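Side-chain contacts in peptidoglycan D,D-transpeptidase PbpA (Mycobacterium tuberculosis, PDB 3UN7), which probably cross-links the peptidoglycan of the bacterial cell wall as a penicillin-binding D,D-transpeptidase and helps to regulate cell length: residues 280-283 with 288-291; 324-327 with 332-335; 138-143 with 353-358; 199-204 with 270-275; 24-29 with 70-75. All coordinates share one frame; numbering follows the deposited sequence.

Contact 1: 280-283 with 288-291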
loop_
_atom_site.group_PDB
_atom_site.type_symbol
_atom_site.label_atom_id
_atom_site.label_comp_id
_atom_site.label_asym_id
_atom_site.label_seq_id
_atom_site.Cartn_x
_atom_site.Cartn_y
_atom_site.Cartn_z
ATOM N N SER A 280 9.222 -5.993 11.482
ATOM C CA SER A 280 10.288 -5.008 11.571
ATOM C C SER A 280 9.641 -3.621 11.544
ATOM O O SER A 280 8.750 -3.366 10.714
ATOM C CB SER A 280 11.250 -5.161 10.390
ATOM O OG SER A 280 12.529 -4.608 10.691
ATOM N N PRO A 281 10.078 -2.712 12.441
ATOM C CA PRO A 281 9.456 -1.389 12.474
ATOM C C PRO A 281 9.790 -0.638 11.202
ATOM O O PRO A 281 10.965 -0.486 10.883
ATOM C CB PRO A 281 10.109 -0.707 13.687
ATOM C CG PRO A 281 10.829 -1.735 14.393
ATOM C CD PRO A 281 11.150 -2.838 13.444
ATOM N N PRO A 282 8.770 -0.242 10.426
ATOM C CA PRO A 282 9.095 0.494 9.210
ATOM C C PRO A 282 9.848 1.805 9.440
ATOM O O PRO A 282 9.633 2.499 10.444
ATOM C CB PRO A 282 7.722 0.768 8.583
ATOM C CG PRO A 282 6.861 -0.333 9.087
ATOM C CD PRO A 282 7.323 -0.517 10.523
ATOM N N ARG A 283 10.732 2.111 8.491
ATOM C CA ARG A 283 11.411 3.388 8.436
ATOM C C ARG A 283 10.420 4.441 7.974
ATOM O O ARG A 283 9.510 4.146 7.200
ATOM C CB ARG A 283 12.593 3.333 7.472
ATOM C CG ARG A 283 13.716 2.429 7.937
ATOM C CD ARG A 283 14.514 3.043 9.095
ATOM N NE ARG A 283 15.644 2.190 9.439
ATOM C CZ ARG A 283 15.611 1.217 10.341
ATOM N NH1 ARG A 283 14.506 0.966 11.035
ATOM N NH2 ARG A 283 16.699 0.494 10.551
ATOM N N GLN A 288 5.047 8.043 8.984
ATOM C CA GLN A 288 5.142 6.796 9.752
ATOM C C GLN A 288 4.214 5.736 9.155
ATOM O O GLN A 288 3.064 6.022 8.781
ATOM C CB GLN A 288 4.768 7.029 11.222
ATOM C CG GLN A 288 5.671 8.044 11.951
ATOM C CD GLN A 288 5.561 7.980 13.471
ATOM O OE1 GLN A 288 5.028 7.020 14.036
ATOM N NE2 GLN A 288 6.075 9.011 14.143
ATOM N N VAL A 289 4.723 4.517 9.079
ATOM C CA VAL A 289 3.962 3.372 8.560
ATOM C C VAL A 289 3.738 2.403 9.715
ATOM O O VAL A 289 4.666 2.131 10.483
ATOM C CB VAL A 289 4.730 2.689 7.423
ATOM C CG1 VAL A 289 3.951 1.477 6.856
ATOM C CG2 VAL A 289 5.015 3.715 6.308
ATOM N N ALA A 290 2.505 1.905 9.840
ATOM C CA ALA A 290 2.161 0.868 10.810
ATOM C C ALA A 290 2.974 -0.380 10.524
ATOM O O ALA A 290 3.166 -0.761 9.359
ATOM C CB ALA A 290 0.664 0.547 10.741
ATOM N N GLU A 291 3.461 -1.007 11.586
ATOM C CA GLU A 291 4.226 -2.245 11.477
ATOM C C GLU A 291 3.300 -3.377 11.083
ATOM O O GLU A 291 2.226 -3.519 11.660
ATOM C CB GLU A 291 4.908 -2.588 12.813
ATOM C CG GLU A 291 5.883 -3.761 12.703
ATOM C CD GLU A 291 6.256 -4.332 14.051
ATOM O OE1 GLU A 291 5.344 -4.645 14.848
ATOM O OE2 GLU A 291 7.464 -4.479 14.319
#

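Contact 2: 324-327 with 332-335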
loop_
_atom_site.group_PDB
_atom_site.type_symbol
_atom_site.label_atom_id
_atom_site.label_comp_id
_atom_site.label_asym_id
_atom_site.label_seq_id
_atom_site.Cartn_x
_atom_site.Cartn_y
_atom_site.Cartn_z
ATOM N N ALA A 324 5.373 -7.145 -3.584
ATOM C CA ALA A 324 5.332 -7.170 -5.042
ATOM C C ALA A 324 6.545 -6.422 -5.654
ATOM O O ALA A 324 7.160 -6.903 -6.612
ATOM C CB ALA A 324 3.992 -6.593 -5.553
ATOM N N ALA A 325 6.881 -5.254 -5.093
ATOM C CA ALA A 325 8.024 -4.443 -5.569
ATOM C C ALA A 325 9.362 -5.175 -5.377
ATOM O O ALA A 325 10.240 -5.128 -6.225
ATOM C CB ALA A 325 8.061 -3.104 -4.830
ATOM N N THR A 326 9.502 -5.835 -4.236
ATOM C CA THR A 326 10.680 -6.656 -3.935
ATOM C C THR A 326 10.904 -7.783 -4.958
ATOM O O THR A 326 12.003 -7.927 -5.496
ATOM C CB THR A 326 10.594 -7.199 -2.477
ATOM O OG1 THR A 326 10.605 -6.077 -1.579
ATOM C CG2 THR A 326 11.775 -8.111 -2.121
ATOM N N ILE A 327 9.866 -8.565 -5.227
ATOM C CA ILE A 327 9.918 -9.601 -6.257
ATOM C C ILE A 327 10.270 -8.951 -7.598
ATOM O O ILE A 327 11.197 -9.389 -8.266
ATOM C CB ILE A 327 8.598 -10.410 -6.301
ATOM C CG1 ILE A 327 8.429 -11.179 -4.984
ATOM C CG2 ILE A 327 8.588 -11.426 -7.449
ATOM C CD1 ILE A 327 6.982 -11.568 -4.662
ATOM N N ILE A 332 15.375 -7.710 -4.154
ATOM C CA ILE A 332 15.920 -6.588 -3.378
ATOM C C ILE A 332 14.828 -5.566 -3.049
ATOM O O ILE A 332 14.141 -5.058 -3.940
ATOM C CB ILE A 332 17.118 -5.913 -4.100
ATOM C CG1 ILE A 332 18.301 -6.884 -4.185
ATOM C CG2 ILE A 332 17.561 -4.642 -3.383
ATOM C CD1 ILE A 332 19.412 -6.416 -5.152
ATOM N N THR A 333 14.676 -5.289 -1.757
ATOM C CA THR A 333 13.740 -4.298 -1.274
ATOM C C THR A 333 14.402 -2.922 -1.240
ATOM O O THR A 333 15.404 -2.717 -0.549
ATOM C CB THR A 333 13.210 -4.646 0.127
ATOM O OG1 THR A 333 12.796 -6.019 0.156
ATOM C CG2 THR A 333 11.995 -3.763 0.472
ATOM N N MET A 334 13.846 -1.995 -2.012
ATOM C CA MET A 334 14.267 -0.608 -1.951
ATOM C C MET A 334 13.456 0.101 -0.865
ATOM O O MET A 334 12.259 -0.153 -0.704
ATOM C CB MET A 334 14.100 0.066 -3.307
ATOM C CG MET A 334 14.875 -0.633 -4.446
ATOM S SD MET A 334 16.658 -0.663 -4.213
ATOM C CE MET A 334 17.069 1.061 -4.449
ATOM N N ARG A 335 14.124 0.968 -0.111
ATOM C CA ARG A 335 13.477 1.739 0.932
ATOM C C ARG A 335 12.445 2.673 0.298
ATOM O O ARG A 335 12.796 3.496 -0.562
ATOM C CB ARG A 335 14.526 2.530 1.725
ATOM C CG ARG A 335 13.949 3.420 2.815
ATOM C CD ARG A 335 15.028 3.763 3.820
ATOM N NE ARG A 335 15.478 2.531 4.464
ATOM C CZ ARG A 335 16.560 2.404 5.233
ATOM N NH1 ARG A 335 17.358 3.446 5.475
ATOM N NH2 ARG A 335 16.840 1.215 5.752
#

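Contact 3: 138-143 with 353-358. Unlike the reference sequence in segment 353-358: Arg355 (reference Gly).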
loop_
_atom_site.group_PDB
_atom_site.type_symbol
_atom_site.label_atom_id
_atom_site.label_comp_id
_atom_site.label_asym_id
_atom_site.label_seq_id
_atom_site.Cartn_x
_atom_site.Cartn_y
_atom_site.Cartn_z
ATOM N N PRO A 138 9.678 -0.142 -8.391
ATOM C CA PRO A 138 10.447 -1.177 -7.713
ATOM C C PRO A 138 11.964 -0.962 -7.653
ATOM O O PRO A 138 12.571 -1.340 -6.655
ATOM C CB PRO A 138 10.059 -2.461 -8.468
ATOM C CG PRO A 138 8.751 -2.124 -9.158
ATOM C CD PRO A 138 8.971 -0.691 -9.566
ATOM N N SER A 139 12.551 -0.323 -8.674
ATOM C CA SER A 139 13.995 -0.132 -8.747
ATOM C C SER A 139 14.505 1.003 -7.852
ATOM O O SER A 139 15.708 1.111 -7.600
ATOM C CB SER A 139 14.426 0.127 -10.195
ATOM O OG SER A 139 13.882 1.341 -10.685
ATOM N N THR A 140 13.600 1.856 -7.376
ATOM C CA THR A 140 14.014 3.010 -6.594
ATOM C C THR A 140 13.372 3.093 -5.229
ATOM O O THR A 140 13.962 3.676 -4.329
ATOM C CB THR A 140 13.706 4.335 -7.320
ATOM O OG1 THR A 140 12.292 4.429 -7.517
ATOM C CG2 THR A 140 14.419 4.410 -8.652
ATOM N N GLY A 141 12.167 2.533 -5.072
ATOM C CA GLY A 141 11.370 2.767 -3.861
ATOM C C GLY A 141 10.503 4.025 -3.842
ATOM O O GLY A 141 9.838 4.315 -2.843
ATOM N N LYS A 142 10.492 4.783 -4.935
ATOM C CA LYS A 142 9.597 5.926 -5.043
ATOM C C LYS A 142 8.164 5.513 -4.830
ATOM O O LYS A 142 7.716 4.521 -5.416
ATOM C CB LYS A 142 9.680 6.569 -6.422
ATOM C CG LYS A 142 10.812 7.503 -6.598
ATOM C CD LYS A 142 10.614 8.269 -7.892
ATOM C CE LYS A 142 11.945 8.641 -8.489
ATOM N NZ LYS A 142 11.787 9.422 -9.753
ATOM N N ILE A 143 7.448 6.268 -3.993
ATOM C CA ILE A 143 6.007 6.031 -3.775
ATOM C C ILE A 143 5.303 6.881 -4.827
ATOM O O ILE A 143 5.372 8.108 -4.787
ATOM C CB ILE A 143 5.557 6.360 -2.307
ATOM C CG1 ILE A 143 6.165 5.340 -1.321
ATOM C CG2 ILE A 143 4.020 6.377 -2.173
ATOM C CD1 ILE A 143 6.027 5.744 0.151
ATOM N N THR A 353 16.690 13.085 -2.076
ATOM C CA THR A 353 16.667 11.738 -1.531
ATOM C C THR A 353 17.466 10.792 -2.434
ATOM O O THR A 353 17.358 10.865 -3.655
ATOM C CB THR A 353 15.226 11.244 -1.353
ATOM O OG1 THR A 353 14.490 12.221 -0.607
ATOM C CG2 THR A 353 15.196 9.922 -0.609
ATOM N N VAL A 354 18.303 9.949 -1.831
ATOM C CA VAL A 354 19.044 8.927 -2.572
ATOM C C VAL A 354 18.411 7.568 -2.290
ATOM O O VAL A 354 18.086 7.268 -1.154
ATOM C CB VAL A 354 20.567 8.937 -2.216
ATOM C CG1 VAL A 354 20.787 8.916 -0.700
ATOM C CG2 VAL A 354 21.302 7.766 -2.873
ATOM N N ARG A 355 18.211 6.767 -3.334
ATOM C CA ARG A 355 17.661 5.422 -3.196
ATOM C C ARG A 355 18.596 4.535 -2.365
ATOM O O ARG A 355 19.814 4.693 -2.410
ATOM C CB ARG A 355 17.425 4.791 -4.573
ATOM C CG ARG A 355 17.348 5.773 -5.741
ATOM C CD ARG A 355 16.037 6.545 -5.778
ATOM N NE ARG A 355 15.870 7.502 -6.888
ATOM C CZ ARG A 355 16.340 7.376 -8.131
ATOM N NH1 ARG A 355 16.084 8.321 -9.027
ATOM N NH2 ARG A 355 17.053 6.317 -8.497
ATOM N N TYR A 356 18.012 3.608 -1.609
ATOM C CA TYR A 356 18.758 2.760 -0.688
ATOM C C TYR A 356 18.227 1.327 -0.744
ATOM O O TYR A 356 17.027 1.104 -0.580
ATOM C CB TYR A 356 18.629 3.300 0.740
ATOM C CG TYR A 356 19.368 2.501 1.794
ATOM C CD1 TYR A 356 20.760 2.525 1.865
ATOM C CD2 TYR A 356 18.678 1.734 2.725
ATOM C CE1 TYR A 356 21.453 1.791 2.837
ATOM C CE2 TYR A 356 19.355 0.995 3.702
ATOM C CZ TYR A 356 20.740 1.031 3.752
ATOM O OH TYR A 356 21.414 0.296 4.710
ATOM N N GLN A 357 19.131 0.374 -0.979
ATOM C CA GLN A 357 18.821 -1.055 -0.899
ATOM C C GLN A 357 18.718 -1.452 0.566
ATOM O O GLN A 357 19.722 -1.562 1.271
ATOM C CB GLN A 357 19.905 -1.898 -1.556
ATOM C CG GLN A 357 20.061 -1.702 -3.039
ATOM C CD GLN A 357 21.017 -2.716 -3.656
ATOM O OE1 GLN A 357 21.263 -3.791 -3.094
ATOM N NE2 GLN A 357 21.551 -2.380 -4.814
ATOM N N GLN A 358 17.489 -1.663 1.008
ATOM C CA GLN A 358 17.188 -1.929 2.404
ATOM C C GLN A 358 17.607 -3.344 2.816
ATOM O O GLN A 358 18.241 -3.533 3.862
ATOM C CB GLN A 358 15.689 -1.729 2.612
ATOM C CG GLN A 358 15.225 -1.681 4.033
ATOM C CD GLN A 358 13.845 -1.057 4.138
ATOM O OE1 GLN A 358 12.845 -1.629 3.683
ATOM N NE2 GLN A 358 13.783 0.122 4.746
HETATM O O HOH W 1 15.040 3.790 -1.837
#

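Contact 4: 199-204 with 270-275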
loop_
_atom_site.group_PDB
_atom_site.type_symbol
_atom_site.label_atom_id
_atom_site.label_comp_id
_atom_site.label_asym_id
_atom_site.label_seq_id
_atom_site.Cartn_x
_atom_site.Cartn_y
_atom_site.Cartn_z
ATOM N N THR A 199 4.262 -17.672 1.666
ATOM C CA THR A 199 4.300 -19.103 1.939
ATOM C C THR A 199 5.105 -19.811 0.845
ATOM O O THR A 199 5.947 -20.665 1.140
ATOM C CB THR A 199 2.874 -19.703 2.040
ATOM O OG1 THR A 199 2.116 -18.978 3.015
ATOM C CG2 THR A 199 2.915 -21.211 2.406
ATOM N N THR A 200 4.848 -19.448 -0.410
ATOM C CA THR A 200 5.558 -20.032 -1.554
ATOM C C THR A 200 7.051 -19.701 -1.519
ATOM O O THR A 200 7.883 -20.588 -1.732
ATOM C CB THR A 200 4.946 -19.571 -2.897
ATOM O OG1 THR A 200 3.541 -19.857 -2.892
ATOM C CG2 THR A 200 5.613 -20.261 -4.091
ATOM N N ALA A 201 7.373 -18.430 -1.258
ATOM C CA ALA A 201 8.755 -17.974 -1.123
ATOM C C ALA A 201 9.502 -18.774 -0.048
ATOM O O ALA A 201 10.627 -19.223 -0.268
ATOM C CB ALA A 201 8.791 -16.472 -0.790
ATOM N N ALA A 202 8.865 -18.955 1.110
ATOM C CA ALA A 202 9.470 -19.738 2.198
ATOM C C ALA A 202 9.714 -21.189 1.796
ATOM O O ALA A 202 10.781 -21.756 2.109
ATOM C CB ALA A 202 8.629 -19.662 3.453
ATOM N N ALA A 203 8.738 -21.801 1.120
ATOM C CA ALA A 203 8.903 -23.174 0.647
ATOM C C ALA A 203 10.008 -23.288 -0.396
ATOM O O ALA A 203 10.852 -24.202 -0.322
ATOM C CB ALA A 203 7.594 -23.725 0.098
ATOM N N LEU A 204 10.009 -22.373 -1.365
ATOM C CA LEU A 204 11.052 -22.361 -2.413
ATOM C C LEU A 204 12.480 -22.206 -1.867
ATOM O O LEU A 204 13.397 -22.917 -2.301
ATOM C CB LEU A 204 10.763 -21.289 -3.476
ATOM C CG LEU A 204 9.570 -21.467 -4.421
ATOM C CD1 LEU A 204 9.420 -20.228 -5.315
ATOM C CD2 LEU A 204 9.714 -22.732 -5.277
ATOM N N ARG A 270 7.995 -17.388 9.526
ATOM C CA ARG A 270 8.405 -16.207 10.303
ATOM C C ARG A 270 9.630 -15.522 9.710
ATOM O O ARG A 270 9.698 -14.289 9.655
ATOM C CB ARG A 270 8.761 -16.609 11.749
ATOM C CG ARG A 270 7.599 -17.091 12.612
ATOM C CD ARG A 270 8.007 -17.258 14.103
ATOM N NE ARG A 270 6.942 -17.904 14.874
ATOM C CZ ARG A 270 7.003 -19.127 15.404
ATOM N NH1 ARG A 270 5.955 -19.613 16.069
ATOM N NH2 ARG A 270 8.104 -19.868 15.288
ATOM N N SER A 271 10.607 -16.336 9.314
ATOM C CA SER A 271 11.849 -15.866 8.725
ATOM C C SER A 271 11.621 -15.209 7.373
ATOM O O SER A 271 12.201 -14.158 7.086
ATOM C CB SER A 271 12.840 -17.023 8.579
ATOM O OG SER A 271 14.013 -16.595 7.887
ATOM N N MET A 272 10.777 -15.820 6.543
ATOM C CA MET A 272 10.468 -15.241 5.227
ATOM C C MET A 272 9.628 -13.972 5.353
ATOM O O MET A 272 9.876 -12.988 4.654
ATOM C CB MET A 272 9.802 -16.256 4.291
ATOM C CG MET A 272 9.696 -15.757 2.842
ATOM S SD MET A 272 11.299 -15.295 2.130
ATOM C CE MET A 272 12.142 -16.869 2.111
ATOM N N ALA A 273 8.630 -14.005 6.237
ATOM C CA ALA A 273 7.837 -12.815 6.567
ATOM C C ALA A 273 8.755 -11.652 6.957
ATOM O O ALA A 273 8.595 -10.547 6.469
ATOM C CB ALA A 273 6.849 -13.131 7.697
ATOM N N ARG A 274 9.727 -11.925 7.826
ATOM C CA ARG A 274 10.701 -10.925 8.263
ATOM C C ARG A 274 11.571 -10.428 7.102
ATOM O O ARG A 274 11.812 -9.224 6.967
ATOM C CB ARG A 274 11.583 -11.485 9.381
ATOM C CG ARG A 274 12.235 -10.421 10.250
ATOM C CD ARG A 274 11.323 -10.008 11.416
ATOM N NE ARG A 274 11.329 -10.967 12.536
ATOM C CZ ARG A 274 10.465 -11.972 12.690
ATOM N NH1 ARG A 274 9.502 -12.201 11.794
ATOM N NH2 ARG A 274 10.567 -12.764 13.744
ATOM N N ALA A 275 12.022 -11.356 6.262
ATOM C CA ALA A 275 12.829 -11.009 5.094
ATOM C C ALA A 275 12.075 -10.025 4.185
ATOM O O ALA A 275 12.683 -9.197 3.511
ATOM C CB ALA A 275 13.210 -12.261 4.323
#

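Contact 5: 24-29 with 70-75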
loop_
_atom_site.group_PDB
_atom_site.type_symbol
_atom_site.label_atom_id
_atom_site.label_comp_id
_atom_site.label_asym_id
_atom_site.label_seq_id
_atom_site.Cartn_x
_atom_site.Cartn_y
_atom_site.Cartn_z
ATOM N N GLY A 24 5.465 27.263 2.334
ATOM C CA GLY A 24 5.868 26.742 1.036
ATOM C C GLY A 24 4.922 25.693 0.512
ATOM O O GLY A 24 3.932 25.347 1.172
ATOM N N GLN A 25 5.246 25.169 -0.670
ATOM C CA GLN A 25 4.351 24.288 -1.429
ATOM C C GLN A 25 4.717 22.817 -1.291
ATOM O O GLN A 25 5.893 22.466 -1.142
ATOM C CB GLN A 25 4.425 24.624 -2.929
ATOM C CG GLN A 25 4.234 26.088 -3.274
ATOM C CD GLN A 25 4.588 26.406 -4.714
ATOM O OE1 GLN A 25 5.396 25.714 -5.346
ATOM N NE2 GLN A 25 3.989 27.458 -5.240
ATOM N N ILE A 26 3.704 21.958 -1.376
ATOM C CA ILE A 26 3.923 20.510 -1.542
ATOM C C ILE A 26 3.571 20.199 -2.985
ATOM O O ILE A 26 2.484 20.549 -3.428
ATOM C CB ILE A 26 3.039 19.690 -0.589
ATOM C CG1 ILE A 26 3.335 20.074 0.872
ATOM C CG2 ILE A 26 3.215 18.171 -0.848
ATOM C CD1 ILE A 26 2.408 19.401 1.910
ATOM N N THR A 27 4.488 19.569 -3.729
ATOM C CA THR A 27 4.256 19.399 -5.156
ATOM C C THR A 27 4.324 17.925 -5.575
ATOM O O THR A 27 4.875 17.074 -4.847
ATOM C CB THR A 27 5.265 20.225 -5.988
ATOM O OG1 THR A 27 6.562 19.647 -5.843
ATOM C CG2 THR A 27 5.315 21.676 -5.516
ATOM N N ALA A 28 3.749 17.634 -6.742
ATOM C CA ALA A 28 3.858 16.316 -7.397
ATOM C C ALA A 28 3.811 16.507 -8.909
ATOM O O ALA A 28 2.943 17.217 -9.430
ATOM C CB ALA A 28 2.735 15.389 -6.949
ATOM N N GLY A 29 4.763 15.912 -9.608
ATOM C CA GLY A 29 4.862 16.053 -11.065
ATOM C C GLY A 29 4.793 17.495 -11.557
ATOM O O GLY A 29 4.274 17.748 -12.635
ATOM N N ALA A 70 0.305 14.358 8.249
ATOM C CA ALA A 70 1.041 13.844 7.090
ATOM C C ALA A 70 2.248 14.736 6.724
ATOM O O ALA A 70 3.014 15.102 7.617
ATOM C CB ALA A 70 0.099 13.621 5.894
ATOM N N LEU A 71 2.414 15.100 5.449
ATOM C CA LEU A 71 3.608 15.887 5.050
ATOM C C LEU A 71 3.614 17.328 5.548
ATOM O O LEU A 71 4.683 17.904 5.725
ATOM C CB LEU A 71 3.820 15.878 3.539
ATOM C CG LEU A 71 4.330 14.598 2.893
ATOM C CD1 LEU A 71 4.511 14.850 1.389
ATOM C CD2 LEU A 71 5.645 14.118 3.548
ATOM N N GLU A 72 2.433 17.917 5.769
ATOM C CA GLU A 72 2.393 19.241 6.411
ATOM C C GLU A 72 3.116 19.158 7.763
ATOM O O GLU A 72 3.859 20.075 8.157
ATOM C CB GLU A 72 0.955 19.757 6.608
ATOM C CG GLU A 72 0.144 20.008 5.323
ATOM C CD GLU A 72 0.448 21.341 4.632
ATOM O OE1 GLU A 72 1.591 21.852 4.729
ATOM O OE2 GLU A 72 -0.474 21.885 3.981
ATOM N N ARG A 73 2.908 18.053 8.472
ATOM C CA ARG A 73 3.537 17.880 9.782
ATOM C C ARG A 73 5.008 17.480 9.632
ATOM O O ARG A 73 5.893 18.082 10.260
ATOM C CB ARG A 73 2.779 16.851 10.629
ATOM C CG ARG A 73 3.263 16.790 12.090
ATOM C CD ARG A 73 2.294 16.001 12.979
ATOM N NE ARG A 73 2.617 16.107 14.413
ATOM C CZ ARG A 73 2.273 17.130 15.203
ATOM N NH1 ARG A 73 1.605 18.185 14.725
ATOM N NH2 ARG A 73 2.614 17.115 16.488
ATOM N N ALA A 74 5.257 16.463 8.804
ATOM C CA ALA A 74 6.595 15.886 8.637
ATOM C C ALA A 74 7.583 16.896 8.054
ATOM O O ALA A 74 8.759 16.921 8.437
ATOM C CB ALA A 74 6.524 14.625 7.752
ATOM N N GLU A 75 7.097 17.744 7.149
ATOM C CA GLU A 75 7.976 18.718 6.500
ATOM C C GLU A 75 7.707 20.130 6.999
ATOM O O GLU A 75 8.101 21.102 6.370
ATOM C CB GLU A 75 7.854 18.637 4.963
ATOM C CG GLU A 75 8.217 17.290 4.368
ATOM C CD GLU A 75 9.700 16.919 4.510
ATOM O OE1 GLU A 75 10.016 15.749 4.261
ATOM O OE2 GLU A 75 10.544 17.769 4.863
#

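Contact 1: 280-283 with 288-291
Glu291 turns CG away from its own backbone N (chi1 -172°) and stays extended through chi2, which lays the chain back along Ser280 and Pro281 instead of out from the loop. Its CG touches Ser280 O at 3.5 Å. One carboxylate oxygen, OE2, rests 3.7 Å from Pro281 N and 4.1 Å from Pro281 CD; a proline nitrogen has no hydrogen to give, so the approach is one of packing. The Glu291 and Pro281 side chains lie side by side and point the same way. Both segments belong to the long connection between helix 266-275 and helix 300-306 of the transpeptidase domain, where they run past each other in opposite directions as extended arms without pairing as strands. The Pro282 ring is wedged against the second arm. Its CB meets Val289 CB at 3.7 Å, a purely apolar touch, while CG reaches two backbone oxygens, Val289 O at 3.6 Å and Ala290 O farther along. At the other end of the ring, Pro282 CD packs on Glu291 CA at 3.7 Å, with Glu291 CB close by. Val289 CG1 also comes within 4.1 Å of Pro282 CG. Beyond the pair, Val289 leans on Ile185 and Thr316, and the backbone of Ala290 is hydrogen-bonded to that of Ile185.

Contact 2: 324-327 with 332-335
Thr326 meets Thr333 through every atom of its short side chain. CB lies 3.6 Å from Thr333 OG1, and from there the two branches part. The hydroxyl stands beside the backbone N (chi1 -63°), which lets OG1 approach Thr333 OG1 to 2.8 Å, close enough for a hydrogen bond between the hydroxyls, although the proton may go elsewhere, and brings it 3.4 Å from the methyl Thr333 CG2. The other branch, the methyl CG2 of Thr326, presses against Thr333 OG1 at 3.3 Å and comes within 4.1 Å of Thr333 N. Each hydroxyl oxygen thus touches both the oxygen and the methyl of its partner. The Thr326 oxygen is also hydrogen-bonded to Glu322 O, one turn back in its helix, which satisfies this buried polar atom whichever way the Thr333 proton points. The contact closes the turn between helix 317-328 and strand 332-334. On the strand side, the backbone of Thr333 pairs with Gln358 and Arg359 of the antiparallel strand 357-360. On the helix side, Thr326 also packs on Phe276 and Ala361, while Ile327 reaches across to Leu370, Thr371 and Met374 of helix 364-379.

Contact 3: 138-143 with 353-358
Arg355, an arginine where the reference sequence has glycine, lays one face of its guanidinium over the methyl of Thr140 and does so from an almost eclipsed first torsion (chi1 -19°). Thr140 CG2 sits 3.2 Å above the guanidinium plane, offset toward the rim, and is 3.3 Å from Arg355 NH2. Farther back, Arg355 CD packs on Thr140 CB at 3.6 Å, and the two side chains run side by side in the same direction. Lys142 crosses obliquely, its NZ 4.5 Å from Arg355 NH1; these like charges probably repel weakly, although the arginine is exposed to solvent. Arg355 NE has a weak hydrogen bond to Tyr337 OH. Segment 138-143 spans the hairpin loop between antiparallel strands 131-136 and 143-149, neighbours in the five-stranded sheet of the transpeptidase domain, and enters the second. Within it, Thr140 makes an ST turn: OG1 accepts from Lys142 N at 3.2 Å, a nearly straight bond of 169°. The same oxygen is hydrogen-bonded to Glu137 OE1; two bonds grip it, which helps to hold the methyl toward Arg355. Backbones are joined through a water that donates to Thr140 O at 2.7 Å and accepts from Tyr356 N at 3.0 Å.

Contact 4: 199-204 with 270-275
Met272 packs on Ala201 and Ala202 where two helices of the transpeptidase domain meet, 266-275 and 196-205. The second of these follows closely on Ser193, the likely acylated serine, and begins at Lys196, the lysine of the S-x-x-K motif of penicillin-binding proteins; the packing itself lies away from that serine. Apolar contact does the work between the segments. Met272 CB meets Ala202 CB at 3.7 Å, at the point where the backbones come nearest, with the CA atoms of Ala202 and Met272 5.5 Å apart. Small alanine side chains permit that approach, and the thioether lies along them. CG stands opposite the backbone N of Met272 (chi1 -170°), and bends at chi2 and chi3 then curl the chain along the neighbouring helix. CG thereby touches Ala201 CB at 3.8 Å, and SD follows over the same Ala201 CB at 4.0 Å. Hydrogen bonding, by contrast, stays within each helix or leads elsewhere. Leu204 N binds Thr200 O and Ala275 N binds Ser271 O in the usual helical pattern, while Thr200 OG1 turns back to Lys196 O and Thr199 OG1 reaches Ser307 O. The nearby charge is paired within its own helix, Arg270 with Asp267 in a salt bridge. Van der Waals contact of a methyl with a backbone carbonyl completes the interface, Met272 CE coming to rest 3.7 Å from Ala201 O.

Contact 5: 24-29 with 70-75
Ile26 reaches helix 70-74 with a single methyl, and the tight part of the contact gathers round it. CG1 lies opposite the carbonyl carbon (chi1 -59°) and chi2 is extended, so CD1 projects from the strand to full length. There it meets Leu71 CB at 4.1 Å and the flank of Glu72, with CG at 4.1 Å and OE1 at 3.8 Å from Ile26 CD1. Glu72 crosses Ile26 obliquely, bent at chi2 (-81°), and its buried carboxylate is held by two salt bridges, OE2 to Arg47 NE and OE1 to Arg23 NE. These probably keep it ionised while its carbon chain packs against the methyl. Elsewhere the segments stay apart, the nearest CA atoms, of Ile26 and Leu71, being 8.1 Å apart, and the far side of the helix carries Arg73, exposed to solvent. The Leu71 side chain also touches Thr107, Val339, Pro286 and Leu287. Strand 26-28 lies inside a mixed sheet between strands 31-38 and 104-107, so the contact is that of a short helix laid on a sheet face in the N-terminal dimerisation region of the protein.

Contacts 2, 4 and 5 are buried, contact 1 lies at the surface and contact 3 is partly buried. Contacts 2 and 3 share a small two-stranded sheet, strand 332-334 pairing with 357-360, and contact 2 is nested within the chain loop that contact 3 closes. Contact 1 touches both through Arg283, which packs on Arg335 and Gln358. Contact 4 joins its helices through apolar side chains; contact 2 buries a hydroxyl pair; contact 3, nearer solvent, brings together charged groups and a bridging water. Contact 5 belongs to the N-terminal dimerisation region and lies about 36 Å, centre to centre, from contact 4 in the transpeptidase domain.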